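Local coordinates for protein L-Ala-D/L-Glu Epimerase (Escherichia coli, PDB 1JPD) that belongs to the enolase superfamily, joining an N-terminal domain of the mandelate racemase/muconate lactonizing enzyme type to a C-terminal domain of the TIM-barrel class, at residues A[31-36]-A[48-53]; A[90-95]-A[250-255]; A[226-231]-A[246-251]. All coordinates share one frame; numbering follows the deposited sequence.

The three contacts trace a path from the N-terminal domain into the barrel. Contact 1 joins the central strand of the antiparallel sheet to the end of its outer strand and the loop beyond, contact 2 joins a helix of the same domain to the short helix 251-254, and contact 3 pairs two parallel barrel strands. Contacts 1 and 2, with centres about 9 Å apart, touch where Thr49 N meets Asp252 OD1 at 3.0 Å, probably a hydrogen bond. Contacts 2 and 3, centres about 14 Å apart, overlap at Lys250 and Leu251 and are tied by the salt bridge of Lys253 NZ to Asp228 OD1, 3.0 Å. In the enolase superfamily the active site lies at the C-terminal ends of the barrel strands, where contact 3 ends.

Contact 1. Residues A[31-36]-A[48-53]; sequences RVVVVE and CTPYPR
Val33 and Cys48 form an antiparallel hydrogen-bonded pair, joined by two backbone bonds of unequal straightness. Val33 N donates to Cys48 O over 3.0 Å, with 158° at the hydrogen, whereas the return bond from Cys48 N to Val33 O, 3.1 Å, bends to 136°. Both side chains rise from the same face of the sheet. The chi1 of 78° sets Cys48 SG between its own backbone N and carbonyl carbon, and the sulfur comes to 3.9 Å from Val33 CB. Beyond the pair, the CG2 branch of Val33 meets the ring of Pro50 at CG, 4.1 Å away, the two side chains crossing at about a right angle. The pairing belongs to the hairpin of strands 29-39 and 42-48, part of the three-stranded antiparallel sheet of the N-terminal domain, in which 29-39 is the central strand. Where the second strand passes into loop, the regular ladder is replaced by side chain and solvent: Val32 CG1 lies against Thr49 OG1 at 3.5 Å, and Pro50 CD sits 3.5 Å from Arg31 O. A water then bridges the diverging chains, donating to Arg31 O over 2.8 Å and to Pro50 O over 3.1 Å. Around this first shell, helix 89-104 packs on Cys48, and helix 58-66 on Val33 and Pro50, while Val32 packs on Trp14 of strand 6-15. Thr49 is positioned from the barrel side, its OG1 bonded to Leu280 O and its backbone N to Asp252 OD1. The guanidinium of Arg31 leads away to a salt bridge with Glu29.

Contact 2. Residues A[90-95]-A[250-255]; sequences ARNALD and KLDKTG
Asn92 and Gly255 mark the closest backbone approach, their CA atoms 4.2 Å apart, where a turn of helix 89-104 meets the chain leaving helix 251-254. That short helix starts after the N-cap residue Lys250, whose O accepts from both Lys253 N and Thr254 N; it gives way at Gly255, where phi turns positive, a conformation that glycine adopts readily. The carbonyls of Thr254 and Gly255 are both gripped by Arg91. A bend at chi3 (77°) brings its guanidinium edge-on to them, both acceptors lying near its plane: NE reaches Gly255 O at 3.0 Å in a fairly straight bond (162°), and NH2 reaches Thr254 O at 2.9 Å. The positive group thus meets carbonyls at the C-terminal end of the short helix, probably a favourable pairing with the helix dipole. One residue on, the amide of Asn92 lies across Leu251 with OD1 beside CB, while ND2 donates to Asp252 OD1 over 3.0 Å, approaching from above a carboxylate that stands 87° from the amide plane. All the touching residues are buried, at the interface of the N-terminal domain and the barrel. Helix 78-84 packs on Arg91 and Asp95, helix 257-269 on Leu251 and Thr254, and Asp95 bonds to Thr258 of the latter helix.

Contact 3. Residues A[226-231]-A[246-251]; sequences CADESC and MVNIKL
Ala227 is held through both its N and its O by the neighbouring strand: its N donates to Met246 O over 2.7 Å, at 165°, and its O receives Asn248 N, also over 2.7 Å. This is the parallel ladder of a beta-alpha-beta crossover unit, strand 225-227, helix 237-240 and strand 246-249, within the TIM-barrel-like domain. Beyond the ladder, side chains and a water add further polar contacts. Asp228 OD1 and Lys250 NZ form only a long salt bridge, 3.9 Å, with the two side chains running obliquely to each other; the closer partner of that carboxylate is Lys253, which also bonds to Asn248 O. The side-chain ND2 of Asn248 bonds instead to Glu205, two strands away in the sheet. A water accepts from Lys250 N at 3.1 Å and makes a weak bond to Cys231 O. The chain after strand 225-227 folds back in a type I turn from Asp228 to Cys231, closed by Cys231 N on Asp228 O.

The packing divides between two faces of the sheet. On one, Cys226 and Met246 lie side by side; each sends its first side-chain atom beyond CB anti to the backbone N (chi1 -167° for Cys226), and Cys226 SG lies against Met246 CG at 3.4 Å. Ala227 and Val247 occupy the other face, and both touch Leu240 of the crossover helix. After the turn, Cys231 points toward the second strand, its SG 3.7 Å from Val247 CB.

Contact 1. Residues A[31-36]-A[48-53]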
ATOM      1  N   ARG A  31       9.617   9.482  -6.385  1.00 41.81           N
ATOM      2  CA  ARG A  31      10.329   8.909  -7.510  1.00 40.26           C
ATOM      3  C   ARG A  31       9.775   7.571  -7.958  1.00 38.99           C
ATOM      4  O   ARG A  31       9.763   6.614  -7.194  1.00 43.40           O
ATOM      5  CB  ARG A  31      11.806   8.788  -7.159  1.00 42.87           C
ATOM      6  CG  ARG A  31      12.457  10.148  -7.001  1.00 47.19           C
ATOM      7  CD  ARG A  31      13.962  10.078  -6.864  1.00 51.18           C
ATOM      8  NE  ARG A  31      14.541  11.361  -7.245  1.00 62.31           N
ATOM      9  CZ  ARG A  31      14.930  11.672  -8.480  1.00 64.44           C
ATOM     10  NH1 ARG A  31      14.816  10.782  -9.459  1.00 59.42           N
ATOM     11  NH2 ARG A  31      15.415  12.881  -8.741  1.00 65.44           N
ATOM     12  N   VAL A  32       9.322   7.511  -9.208  1.00 33.40           N
ATOM     13  CA  VAL A  32       8.758   6.283  -9.752  1.00 32.38           C
ATOM     14  C   VAL A  32       9.437   5.842 -11.041  1.00 34.32           C
ATOM     15  O   VAL A  32       9.994   6.650 -11.776  1.00 36.19           O
ATOM     16  CB  VAL A  32       7.247   6.434 -10.047  1.00 32.58           C
ATOM     17  CG1 VAL A  32       6.522   6.934  -8.807  1.00 28.48           C
ATOM     18  CG2 VAL A  32       7.031   7.376 -11.219  1.00 29.28           C
ATOM     19  N   VAL A  33       9.384   4.547 -11.307  1.00 31.50           N
ATOM     20  CA  VAL A  33       9.959   4.001 -12.520  1.00 34.33           C
ATOM     21  C   VAL A  33       8.814   3.424 -13.346  1.00 36.79           C
ATOM     22  O   VAL A  33       8.005   2.632 -12.848  1.00 40.60           O
ATOM     23  CB  VAL A  33      10.982   2.891 -12.212  1.00 31.74           C
ATOM     24  CG1 VAL A  33      11.398   2.216 -13.499  1.00 30.89           C
ATOM     25  CG2 VAL A  33      12.198   3.482 -11.514  1.00 31.20           C
ATOM     26  N   VAL A  34       8.741   3.827 -14.609  1.00 36.37           N
ATOM     27  CA  VAL A  34       7.680   3.351 -15.482  1.00 37.80           C
ATOM     28  C   VAL A  34       8.192   2.374 -16.532  1.00 37.82           C
ATOM     29  O   VAL A  34       9.300   2.525 -17.051  1.00 39.79           O
ATOM     30  CB  VAL A  34       6.994   4.519 -16.224  1.00 37.47           C
ATOM     31  CG1 VAL A  34       5.797   3.998 -17.000  1.00 38.85           C
ATOM     32  CG2 VAL A  34       6.576   5.599 -15.248  1.00 34.35           C
ATOM     33  N   VAL A  35       7.373   1.374 -16.834  1.00 35.28           N
ATOM     34  CA  VAL A  35       7.711   0.392 -17.849  1.00 41.96           C
ATOM     35  C   VAL A  35       6.557   0.256 -18.825  1.00 45.16           C
ATOM     36  O   VAL A  35       5.441  -0.110 -18.449  1.00 45.55           O
ATOM     37  CB  VAL A  35       7.995  -0.990 -17.252  1.00 43.07           C
ATOM     38  CG1 VAL A  35       8.076  -2.030 -18.378  1.00 40.78           C
ATOM     39  CG2 VAL A  35       9.299  -0.950 -16.466  1.00 43.39           C
ATOM     40  N   GLU A  36       6.834   0.551 -20.087  1.00 49.37           N
ATOM     41  CA  GLU A  36       5.826   0.460 -21.127  1.00 51.24           C
ATOM     42  C   GLU A  36       6.134  -0.722 -22.042  1.00 49.57           C
ATOM     43  O   GLU A  36       7.220  -0.806 -22.612  1.00 47.78           O
ATOM     44  CB  GLU A  36       5.800   1.766 -21.915  1.00 54.17           C
ATOM     45  CG  GLU A  36       4.840   1.787 -23.082  1.00 64.54           C
ATOM     46  CD  GLU A  36       4.593   3.193 -23.598  1.00 69.45           C
ATOM     47  OE1 GLU A  36       4.331   3.337 -24.810  1.00 74.71           O
ATOM     48  OE2 GLU A  36       4.647   4.153 -22.792  1.00 70.64           O
ATOM     49  N   CYS A  48       6.022   1.680 -10.664  1.00 38.93           N
ATOM     50  CA  CYS A  48       6.498   1.206  -9.372  1.00 37.26           C
ATOM     51  C   CYS A  48       7.252   2.318  -8.649  1.00 39.93           C
ATOM     52  O   CYS A  48       7.651   3.327  -9.249  1.00 35.18           O
ATOM     53  CB  CYS A  48       7.396  -0.026  -9.529  1.00 36.20           C
ATOM     54  SG  CYS A  48       9.071   0.315 -10.067  1.00 39.30           S
ATOM     55  N   THR A  49       7.424   2.137  -7.345  1.00 42.21           N
ATOM     56  CA  THR A  49       8.120   3.113  -6.524  1.00 43.97           C
ATOM     57  C   THR A  49       9.221   2.435  -5.727  1.00 42.39           C
ATOM     58  O   THR A  49       8.943   1.774  -4.735  1.00 42.26           O
ATOM     59  CB  THR A  49       7.155   3.797  -5.540  1.00 43.06           C
ATOM     60  OG1 THR A  49       6.171   4.529  -6.280  1.00 48.94           O
ATOM     61  CG2 THR A  49       7.907   4.754  -4.618  1.00 42.26           C
ATOM     62  N   PRO A  50      10.484   2.576  -6.163  1.00 41.94           N
ATOM     63  CA  PRO A  50      11.594   1.948  -5.435  1.00 41.58           C
ATOM     64  C   PRO A  50      11.484   2.265  -3.935  1.00 41.81           C
ATOM     65  O   PRO A  50      11.343   3.437  -3.543  1.00 38.20           O
ATOM     66  CB  PRO A  50      12.825   2.571  -6.088  1.00 38.68           C
ATOM     67  CG  PRO A  50      12.370   2.761  -7.504  1.00 40.84           C
ATOM     68  CD  PRO A  50      10.979   3.331  -7.326  1.00 38.22           C
ATOM     69  N   TYR A  51      11.543   1.217  -3.114  1.00 38.88           N
ATOM     70  CA  TYR A  51      11.417   1.344  -1.659  1.00 48.04           C
ATOM     71  C   TYR A  51      12.779   1.484  -0.995  1.00 48.28           C
ATOM     72  O   TYR A  51      13.485   0.492  -0.799  1.00 51.03           O
ATOM     73  CB  TYR A  51      10.684   0.110  -1.094  1.00 51.37           C
ATOM     74  CG  TYR A  51      10.001   0.315   0.246  1.00 52.31           C
ATOM     75  CD1 TYR A  51       9.887   1.584   0.812  1.00 57.07           C
ATOM     76  CD2 TYR A  51       9.435  -0.759   0.931  1.00 52.32           C
ATOM     77  CE1 TYR A  51       9.225   1.776   2.027  1.00 56.52           C
ATOM     78  CE2 TYR A  51       8.771  -0.578   2.146  1.00 50.54           C
ATOM     79  CZ  TYR A  51       8.671   0.692   2.685  1.00 53.37           C
ATOM     80  OH  TYR A  51       8.010   0.893   3.874  1.00 58.01           O
ATOM     81  N   PRO A  52      13.167   2.721  -0.636  1.00 51.71           N
ATOM     82  CA  PRO A  52      14.466   2.952   0.007  1.00 55.40           C
ATOM     83  C   PRO A  52      14.725   1.992   1.169  1.00 56.51           C
ATOM     84  O   PRO A  52      15.758   1.313   1.208  1.00 52.84           O
ATOM     85  CB  PRO A  52      14.375   4.411   0.463  1.00 55.86           C
ATOM     86  CG  PRO A  52      13.516   5.035  -0.598  1.00 56.65           C
ATOM     87  CD  PRO A  52      12.421   3.986  -0.779  1.00 53.41           C
ATOM     88  N   ARG A  53      13.768   1.916   2.093  1.00 57.03           N
ATOM     89  CA  ARG A  53      13.910   1.055   3.264  1.00 62.10           C
ATOM     90  C   ARG A  53      14.217  -0.424   2.983  1.00 58.39           C
ATOM     91  O   ARG A  53      14.490  -1.181   3.914  1.00 57.56           O
ATOM     92  CB  ARG A  53      12.664   1.152   4.156  1.00 65.71           C
ATOM     93  CG  ARG A  53      12.899   0.566   5.541  1.00 65.22           C
ATOM     94  CD  ARG A  53      11.633   0.519   6.361  1.00 61.58           C
ATOM     95  NE  ARG A  53      11.821  -0.164   7.642  1.00 54.60           N
ATOM     96  CZ  ARG A  53      12.534  -1.275   7.806  1.00 54.46           C
ATOM     97  NH1 ARG A  53      13.154  -1.839   6.778  1.00 52.31           N
ATOM     98  NH2 ARG A  53      12.595  -1.848   8.996  1.00 57.79           N
TER
HETATM   99  O   HOH W   1      11.381   6.215  -4.985  1.00 48.48           O

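Contact 2. Residues A[90-95]-A[250-255]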
ATOM      1  N   ALA A  90      11.004  -3.507  -8.898  1.00 41.63           N
ATOM      2  CA  ALA A  90      11.267  -3.896 -10.278  1.00 40.29           C
ATOM      3  C   ALA A  90      10.220  -4.882 -10.767  1.00 40.87           C
ATOM      4  O   ALA A  90       9.540  -4.635 -11.768  1.00 42.42           O
ATOM      5  CB  ALA A  90      12.671  -4.504 -10.413  1.00 41.53           C
ATOM      6  N   ARG A  91      10.070  -5.998 -10.066  1.00 37.37           N
ATOM      7  CA  ARG A  91       9.088  -6.972 -10.504  1.00 40.72           C
ATOM      8  C   ARG A  91       7.686  -6.373 -10.526  1.00 43.21           C
ATOM      9  O   ARG A  91       6.865  -6.746 -11.362  1.00 51.78           O
ATOM     10  CB  ARG A  91       9.102  -8.220  -9.619  1.00 40.46           C
ATOM     11  CG  ARG A  91       8.319  -9.377 -10.232  1.00 41.67           C
ATOM     12  CD  ARG A  91       8.471 -10.665  -9.446  1.00 46.50           C
ATOM     13  NE  ARG A  91       7.659 -10.691  -8.231  1.00 48.59           N
ATOM     14  CZ  ARG A  91       7.660 -11.691  -7.356  1.00 46.65           C
ATOM     15  NH1 ARG A  91       8.436 -12.750  -7.561  1.00 45.58           N
ATOM     16  NH2 ARG A  91       6.882 -11.637  -6.282  1.00 42.60           N
ATOM     17  N   ASN A  92       7.415  -5.435  -9.621  1.00 43.00           N
ATOM     18  CA  ASN A  92       6.100  -4.811  -9.565  1.00 38.70           C
ATOM     19  C   ASN A  92       5.770  -4.075 -10.861  1.00 41.67           C
ATOM     20  O   ASN A  92       4.670  -4.230 -11.405  1.00 41.53           O
ATOM     21  CB  ASN A  92       6.009  -3.851  -8.379  1.00 34.31           C
ATOM     22  CG  ASN A  92       4.611  -3.283  -8.196  1.00 36.28           C
ATOM     23  OD1 ASN A  92       3.611  -3.978  -8.423  1.00 32.24           O
ATOM     24  ND2 ASN A  92       4.532  -2.024  -7.770  1.00 31.26           N
ATOM     25  N   ALA A  93       6.714  -3.280 -11.361  1.00 38.61           N
ATOM     26  CA  ALA A  93       6.484  -2.552 -12.605  1.00 38.71           C
ATOM     27  C   ALA A  93       6.229  -3.525 -13.763  1.00 42.68           C
ATOM     28  O   ALA A  93       5.289  -3.340 -14.542  1.00 43.20           O
ATOM     29  CB  ALA A  93       7.665  -1.667 -12.923  1.00 31.95           C
ATOM     30  N   LEU A  94       7.047  -4.568 -13.869  1.00 42.99           N
ATOM     31  CA  LEU A  94       6.875  -5.532 -14.950  1.00 44.31           C
ATOM     32  C   LEU A  94       5.585  -6.334 -14.841  1.00 46.72           C
ATOM     33  O   LEU A  94       4.844  -6.480 -15.821  1.00 47.75           O
ATOM     34  CB  LEU A  94       8.070  -6.482 -15.007  1.00 39.08           C
ATOM     35  CG  LEU A  94       9.370  -5.765 -15.353  1.00 43.89           C
ATOM     36  CD1 LEU A  94      10.524  -6.747 -15.334  1.00 41.16           C
ATOM     37  CD2 LEU A  94       9.235  -5.096 -16.710  1.00 40.90           C
ATOM     38  N   ASP A  95       5.319  -6.856 -13.651  1.00 47.30           N
ATOM     39  CA  ASP A  95       4.117  -7.645 -13.429  1.00 45.62           C
ATOM     40  C   ASP A  95       2.886  -6.802 -13.756  1.00 47.40           C
ATOM     41  O   ASP A  95       1.969  -7.264 -14.433  1.00 46.15           O
ATOM     42  CB  ASP A  95       4.074  -8.142 -11.977  1.00 40.74           C
ATOM     43  CG  ASP A  95       2.888  -9.053 -11.699  1.00 42.51           C
ATOM     44  OD1 ASP A  95       1.829  -8.557 -11.268  1.00 46.88           O
ATOM     45  OD2 ASP A  95       3.007 -10.273 -11.919  1.00 41.51           O
ATOM     46  N   LYS A 250       1.083  -4.307  -0.123  1.00 36.77           N
ATOM     47  CA  LYS A 250       1.523  -3.238  -1.023  1.00 37.05           C
ATOM     48  C   LYS A 250       2.220  -3.892  -2.198  1.00 39.02           C
ATOM     49  O   LYS A 250       3.116  -4.725  -2.011  1.00 37.37           O
ATOM     50  CB  LYS A 250       2.489  -2.289  -0.329  1.00 36.82           C
ATOM     51  CG  LYS A 250       1.839  -1.422   0.710  1.00 36.43           C
ATOM     52  CD  LYS A 250       2.818  -0.414   1.268  1.00 38.06           C
ATOM     53  CE  LYS A 250       2.161   0.397   2.352  1.00 35.07           C
ATOM     54  NZ  LYS A 250       3.056   1.452   2.875  1.00 41.55           N
ATOM     55  N   LEU A 251       1.814  -3.518  -3.407  1.00 38.67           N
ATOM     56  CA  LEU A 251       2.394  -4.108  -4.611  1.00 42.27           C
ATOM     57  C   LEU A 251       3.912  -3.970  -4.729  1.00 39.65           C
ATOM     58  O   LEU A 251       4.569  -4.869  -5.248  1.00 44.36           O
ATOM     59  CB  LEU A 251       1.720  -3.539  -5.862  1.00 45.47           C
ATOM     60  CG  LEU A 251       0.202  -3.717  -5.929  1.00 45.33           C
ATOM     61  CD1 LEU A 251      -0.249  -3.461  -7.358  1.00 45.96           C
ATOM     62  CD2 LEU A 251      -0.193  -5.114  -5.487  1.00 40.52           C
ATOM     63  N   ASP A 252       4.473  -2.861  -4.252  1.00 32.82           N
ATOM     64  CA  ASP A 252       5.919  -2.676  -4.305  1.00 34.35           C
ATOM     65  C   ASP A 252       6.639  -3.687  -3.406  1.00 37.46           C
ATOM     66  O   ASP A 252       7.787  -4.044  -3.667  1.00 42.77           O
ATOM     67  CB  ASP A 252       6.312  -1.252  -3.881  1.00 36.06           C
ATOM     68  CG  ASP A 252       5.896  -0.195  -4.895  1.00 40.94           C
ATOM     69  OD1 ASP A 252       6.301  -0.300  -6.073  1.00 40.28           O
ATOM     70  OD2 ASP A 252       5.170   0.750  -4.513  1.00 42.75           O
ATOM     71  N   LYS A 253       5.974  -4.145  -2.346  1.00 38.12           N
ATOM     72  CA  LYS A 253       6.580  -5.118  -1.441  1.00 38.53           C
ATOM     73  C   LYS A 253       6.323  -6.556  -1.916  1.00 39.65           C
ATOM     74  O   LYS A 253       7.189  -7.417  -1.773  1.00 43.03           O
ATOM     75  CB  LYS A 253       6.047  -4.943  -0.009  1.00 31.22           C
ATOM     76  CG  LYS A 253       6.377  -3.605   0.652  1.00 35.16           C
ATOM     77  CD  LYS A 253       5.864  -3.546   2.099  1.00 27.83           C
ATOM     78  CE  LYS A 253       4.338  -3.684   2.155  1.00 35.17           C
ATOM     79  NZ  LYS A 253       3.791  -3.719   3.556  1.00 33.36           N
ATOM     80  N   THR A 254       5.139  -6.819  -2.468  1.00 36.56           N
ATOM     81  CA  THR A 254       4.810  -8.166  -2.956  1.00 37.02           C
ATOM     82  C   THR A 254       5.452  -8.386  -4.319  1.00 37.41           C
ATOM     83  O   THR A 254       5.564  -9.514  -4.792  1.00 38.66           O
ATOM     84  CB  THR A 254       3.289  -8.378  -3.156  1.00 33.67           C
ATOM     85  OG1 THR A 254       2.805  -7.440  -4.129  1.00 34.41           O
ATOM     86  CG2 THR A 254       2.529  -8.207  -1.848  1.00 29.15           C
ATOM     87  N   GLY A 255       5.848  -7.293  -4.958  1.00 38.52           N
ATOM     88  CA  GLY A 255       6.465  -7.391  -6.263  1.00 38.75           C
ATOM     89  C   GLY A 255       5.466  -7.638  -7.379  1.00 39.12           C
ATOM     90  O   GLY A 255       5.725  -8.442  -8.273  1.00 44.33           O
TER

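Contact 3. Residues A[226-231]-A[246-251]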
ATOM      1  N   CYS A 226      -1.665  -4.643  12.912  1.00 38.38           N
ATOM      2  CA  CYS A 226      -1.264  -4.900  11.519  1.00 40.44           C
ATOM      3  C   CYS A 226       0.218  -4.837  11.174  1.00 36.67           C
ATOM      4  O   CYS A 226       0.949  -3.963  11.640  1.00 35.93           O
ATOM      5  CB  CYS A 226      -2.011  -3.943  10.579  1.00 39.64           C
ATOM      6  SG  CYS A 226      -1.906  -4.378   8.825  1.00 41.89           S
ATOM      7  N   ALA A 227       0.643  -5.766  10.326  1.00 35.55           N
ATOM      8  CA  ALA A 227       2.026  -5.825   9.875  1.00 34.00           C
ATOM      9  C   ALA A 227       2.153  -4.994   8.606  1.00 37.23           C
ATOM     10  O   ALA A 227       1.315  -5.095   7.702  1.00 34.69           O
ATOM     11  CB  ALA A 227       2.430  -7.269   9.591  1.00 31.22           C
ATOM     12  N   ASP A 228       3.193  -4.163   8.554  1.00 38.10           N
ATOM     13  CA  ASP A 228       3.453  -3.320   7.393  1.00 39.79           C
ATOM     14  C   ASP A 228       4.854  -3.642   6.885  1.00 38.93           C
ATOM     15  O   ASP A 228       5.013  -4.400   5.932  1.00 35.43           O
ATOM     16  CB  ASP A 228       3.363  -1.842   7.774  1.00 43.92           C
ATOM     17  CG  ASP A 228       3.435  -0.919   6.564  1.00 43.07           C
ATOM     18  OD1 ASP A 228       3.540  -1.426   5.423  1.00 39.03           O
ATOM     19  OD2 ASP A 228       3.381   0.317   6.765  1.00 45.09           O
ATOM     20  N   GLU A 229       5.872  -3.072   7.524  1.00 34.32           N
ATOM     21  CA  GLU A 229       7.240  -3.345   7.109  1.00 36.55           C
ATOM     22  C   GLU A 229       7.555  -4.824   7.304  1.00 35.25           C
ATOM     23  O   GLU A 229       8.373  -5.376   6.586  1.00 37.05           O
ATOM     24  CB  GLU A 229       8.247  -2.481   7.890  1.00 34.50           C
ATOM     25  CG  GLU A 229       8.310  -1.015   7.437  1.00 36.51           C
ATOM     26  CD  GLU A 229       7.162  -0.166   7.985  1.00 47.55           C
ATOM     27  OE1 GLU A 229       6.124  -0.737   8.401  1.00 44.29           O
ATOM     28  OE2 GLU A 229       7.290   1.080   7.991  1.00 49.11           O
ATOM     29  N   SER A 230       6.891  -5.473   8.256  1.00 38.29           N
ATOM     30  CA  SER A 230       7.140  -6.890   8.519  1.00 39.21           C
ATOM     31  C   SER A 230       6.490  -7.830   7.518  1.00 39.71           C
ATOM     32  O   SER A 230       6.760  -9.025   7.535  1.00 46.09           O
ATOM     33  CB  SER A 230       6.666  -7.271   9.920  1.00 38.44           C
ATOM     34  OG  SER A 230       7.355  -6.531  10.910  1.00 40.41           O
ATOM     35  N   CYS A 231       5.640  -7.300   6.647  1.00 39.89           N
ATOM     36  CA  CYS A 231       4.971  -8.129   5.653  1.00 41.47           C
ATOM     37  C   CYS A 231       5.293  -7.789   4.197  1.00 44.89           C
ATOM     38  O   CYS A 231       4.929  -6.713   3.726  1.00 44.10           O
ATOM     39  CB  CYS A 231       3.465  -8.033   5.831  1.00 43.89           C
ATOM     40  SG  CYS A 231       2.569  -8.798   4.471  1.00 51.73           S
ATOM     41  N   MET A 246      -3.470  -8.654  11.271  1.00 46.38           N
ATOM     42  CA  MET A 246      -3.652  -8.135   9.910  1.00 44.71           C
ATOM     43  C   MET A 246      -2.328  -7.876   9.179  1.00 43.59           C
ATOM     44  O   MET A 246      -1.300  -7.627   9.810  1.00 41.42           O
ATOM     45  CB  MET A 246      -4.454  -6.828   9.988  1.00 40.11           C
ATOM     46  CG  MET A 246      -4.820  -6.186   8.662  1.00 41.95           C
ATOM     47  SD  MET A 246      -5.663  -4.605   8.960  1.00 43.66           S
ATOM     48  CE  MET A 246      -7.203  -5.204   9.717  1.00 42.94           C
ATOM     49  N   VAL A 247      -2.360  -7.941   7.851  1.00 36.88           N
ATOM     50  CA  VAL A 247      -1.175  -7.674   7.043  1.00 35.47           C
ATOM     51  C   VAL A 247      -1.504  -6.546   6.078  1.00 34.94           C
ATOM     52  O   VAL A 247      -2.600  -6.504   5.524  1.00 38.92           O
ATOM     53  CB  VAL A 247      -0.732  -8.913   6.222  1.00 34.22           C
ATOM     54  CG1 VAL A 247      -0.383 -10.061   7.150  1.00 35.94           C
ATOM     55  CG2 VAL A 247      -1.831  -9.327   5.259  1.00 34.52           C
ATOM     56  N   ASN A 248      -0.571  -5.620   5.893  1.00 32.33           N
ATOM     57  CA  ASN A 248      -0.776  -4.504   4.973  1.00 32.69           C
ATOM     58  C   ASN A 248      -0.125  -4.879   3.637  1.00 35.24           C
ATOM     59  O   ASN A 248       1.101  -4.925   3.528  1.00 39.02           O
ATOM     60  CB  ASN A 248      -0.124  -3.239   5.539  1.00 37.11           C
ATOM     61  CG  ASN A 248      -0.332  -2.021   4.656  1.00 43.58           C
ATOM     62  OD1 ASN A 248      -0.234  -2.104   3.432  1.00 51.08           O
ATOM     63  ND2 ASN A 248      -0.599  -0.879   5.274  1.00 41.29           N
ATOM     64  N   ILE A 249      -0.944  -5.158   2.631  1.00 37.67           N
ATOM     65  CA  ILE A 249      -0.445  -5.540   1.308  1.00 37.97           C
ATOM     66  C   ILE A 249      -0.127  -4.329   0.431  1.00 37.52           C
ATOM     67  O   ILE A 249      -0.960  -3.439   0.265  1.00 39.42           O
ATOM     68  CB  ILE A 249      -1.482  -6.409   0.544  1.00 36.27           C
ATOM     69  CG1 ILE A 249      -1.759  -7.697   1.320  1.00 37.86           C
ATOM     70  CG2 ILE A 249      -0.966  -6.729  -0.859  1.00 37.55           C
ATOM     71  CD1 ILE A 249      -2.927  -8.505   0.769  1.00 39.02           C
ATOM     72  N   LYS A 250       1.083  -4.307  -0.123  1.00 36.77           N
ATOM     73  CA  LYS A 250       1.523  -3.238  -1.023  1.00 37.05           C
ATOM     74  C   LYS A 250       2.220  -3.892  -2.198  1.00 39.02           C
ATOM     75  O   LYS A 250       3.116  -4.725  -2.011  1.00 37.37           O
ATOM     76  CB  LYS A 250       2.489  -2.289  -0.329  1.00 36.82           C
ATOM     77  CG  LYS A 250       1.839  -1.422   0.710  1.00 36.43           C
ATOM     78  CD  LYS A 250       2.818  -0.414   1.268  1.00 38.06           C
ATOM     79  CE  LYS A 250       2.161   0.397   2.352  1.00 35.07           C
ATOM     80  NZ  LYS A 250       3.056   1.452   2.875  1.00 41.55           N
ATOM     81  N   LEU A 251       1.814  -3.518  -3.407  1.00 38.67           N
ATOM     82  CA  LEU A 251       2.394  -4.108  -4.611  1.00 42.27           C
ATOM     83  C   LEU A 251       3.912  -3.970  -4.729  1.00 39.65           C
ATOM     84  O   LEU A 251       4.569  -4.869  -5.248  1.00 44.36           O
ATOM     85  CB  LEU A 251       1.720  -3.539  -5.862  1.00 45.47           C
ATOM     86  CG  LEU A 251       0.202  -3.717  -5.929  1.00 45.33           C
ATOM     87  CD1 LEU A 251      -0.249  -3.461  -7.358  1.00 45.96           C
ATOM     88  CD2 LEU A 251      -0.193  -5.114  -5.487  1.00 40.52           C
TER
HETATM   89  O   HOH W   2       2.956  -6.531   1.057  1.00 34.92           O